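PDB 3O9Z: lipopolysaccharide biosynthesis protein wbpB from Thermus thermophilus, which acts as an NAD-dependent dehydrogenase in sugar biosynthesis, probably oxidising a nucleotide-linked sugar on the route to 2,3-diacetamido-2,3-dideoxy-D-mannuronic acid. Local coordinates for residues 96-101 with 122-127. Numbering follows the deposited sequence.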
# COMPACT_ATOMS: atom_id res chain seq x y z
N GLY A 96 -5.04 1.58 28.21
CA GLY A 96 -5.72 2.33 29.25
C GLY A 96 -6.59 3.46 28.79
O GLY A 96 -6.87 4.40 29.52
N ALA A 97 -7.23 3.31 27.63
CA ALA A 97 -8.15 4.30 27.08
C ALA A 97 -9.50 3.58 26.77
O ALA A 97 -9.53 2.35 26.59
CB ALA A 97 -7.61 4.86 25.73
N ASN A 98 -10.53 4.39 26.72
CA ASN A 98 -11.85 3.92 26.26
C ASN A 98 -11.77 3.97 24.74
O ASN A 98 -10.82 4.51 24.16
CB ASN A 98 -12.96 4.86 26.76
CG ASN A 98 -13.32 4.64 28.26
OD1 ASN A 98 -12.91 3.73 28.94
ND2 ASN A 98 -14.22 5.45 28.71
N ALA A 99 -12.78 3.38 24.10
CA ALA A 99 -12.87 3.34 22.64
C ALA A 99 -14.18 3.90 22.20
O ALA A 99 -15.24 3.63 22.81
CB ALA A 99 -12.70 1.93 22.15
N LEU A 100 -14.15 4.63 21.09
CA LEU A 100 -15.37 5.04 20.45
C LEU A 100 -15.22 4.67 18.99
O LEU A 100 -14.54 5.37 18.23
CB LEU A 100 -15.66 6.53 20.55
CG LEU A 100 -16.90 7.08 19.81
CD1 LEU A 100 -18.16 6.18 19.98
CD2 LEU A 100 -17.21 8.55 20.08
N SER A 101 -15.88 3.59 18.62
CA SER A 101 -15.68 3.03 17.29
C SER A 101 -16.85 3.33 16.37
O SER A 101 -18.01 3.34 16.77
CB SER A 101 -15.57 1.52 17.41
OG SER A 101 -15.33 0.90 16.17
N THR A 122 -9.59 -4.48 32.29
CA THR A 122 -8.96 -3.17 32.16
C THR A 122 -9.69 -2.05 32.82
O THR A 122 -9.10 -0.98 33.00
CB THR A 122 -8.79 -2.70 30.69
OG1 THR A 122 -10.09 -2.39 30.10
CG2 THR A 122 -7.98 -3.76 29.94
N GLY A 123 -10.93 -2.28 33.27
CA GLY A 123 -11.72 -1.15 33.76
C GLY A 123 -12.07 -0.06 32.79
O GLY A 123 -12.54 1.00 33.18
N ARG A 124 -11.92 -0.33 31.49
CA ARG A 124 -12.27 0.67 30.49
C ARG A 124 -13.54 0.23 29.77
O ARG A 124 -14.02 -0.91 29.96
CB ARG A 124 -11.14 0.79 29.45
CG ARG A 124 -9.79 1.03 30.10
CD ARG A 124 -9.76 2.32 30.88
NE ARG A 124 -8.45 2.48 31.53
CZ ARG A 124 -8.00 3.58 32.12
NH1 ARG A 124 -6.83 3.58 32.75
NH2 ARG A 124 -8.81 4.65 32.19
N ARG A 125 -14.05 1.15 28.94
CA ARG A 125 -15.33 0.94 28.21
C ARG A 125 -15.19 1.10 26.70
O ARG A 125 -14.42 1.94 26.21
CB ARG A 125 -16.38 1.90 28.72
CG ARG A 125 -16.79 1.61 30.21
CD ARG A 125 -17.42 0.24 30.42
NE ARG A 125 -18.57 -0.02 29.54
CZ ARG A 125 -19.78 0.51 29.67
NH1 ARG A 125 -20.73 0.20 28.79
NH2 ARG A 125 -20.08 1.31 30.68
N VAL A 126 -16.05 0.35 26.01
CA VAL A 126 -16.17 0.36 24.55
C VAL A 126 -17.49 0.97 24.14
O VAL A 126 -18.54 0.42 24.54
CB VAL A 126 -16.08 -1.06 24.04
CG1 VAL A 126 -16.09 -1.04 22.48
CG2 VAL A 126 -14.83 -1.75 24.60
N TYR A 127 -17.47 2.02 23.32
CA TYR A 127 -18.64 2.64 22.73
C TYR A 127 -18.65 2.75 21.22
O TYR A 127 -17.62 2.51 20.60
CB TYR A 127 -18.86 4.01 23.30
CG TYR A 127 -18.97 3.99 24.81
CD1 TYR A 127 -20.14 3.54 25.40
CD2 TYR A 127 -17.92 4.36 25.63
CE1 TYR A 127 -20.28 3.50 26.78
CE2 TYR A 127 -18.05 4.34 27.03
CZ TYR A 127 -19.24 3.91 27.58
OH TYR A 127 -19.42 3.85 28.95
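Asn98 bends its amide to the backbone just ahead of strand 126-128, where OD1 accepts from Arg125 N at 2.8 Å. The N-H points almost straight at the oxygen (165°) but approaches from above the carbonyl plane. Chi1 of -77° sets CG anti to the carbonyl carbon, and OD1 takes the place that Ala97 O would fill in a regular parallel ladder. An alanine here would probably leave Arg125 N without this acceptor and weaken the start of the strand pairing.

Beyond it the two strands run parallel: Ala99 N donates to Arg125 O, Ala99 O accepts from Tyr127 N, and Ser101 N reaches Tyr127 O at 2.8 Å. Strands 98-101 and 126-128, with helix 109-122 between them, form a beta-alpha-beta unit of the Rossmann fold that binds NAD; Ser101 ends the first strand beside His85, an NAD-binding residue. Ala99 and Val126 share one face of the sheet and pack on helix 85-94. Leu100 and Tyr127 occupy the opposite face, against helix 266-274, and Leu100 CD1 lies 4.0 Å from Tyr127 CB. The Tyr127 ring presents its edge to Asn98 ND2, which is 4.3 Å from CE2 and makes a weak hydrogen bond to Tyr75 OH.

In one of its two conformers, Arg124 crosses the Asn98 side chain at about a right angle, their flat groups turned 75° apart. Gly96 O then sits over the centre of the Arg124 guanidinium, 3.0 Å from CZ, with no N-H angled well enough to bond. Arg125 turns its guanidinium to Glu119 in a salt bridge, with Tyr127 OH over one face.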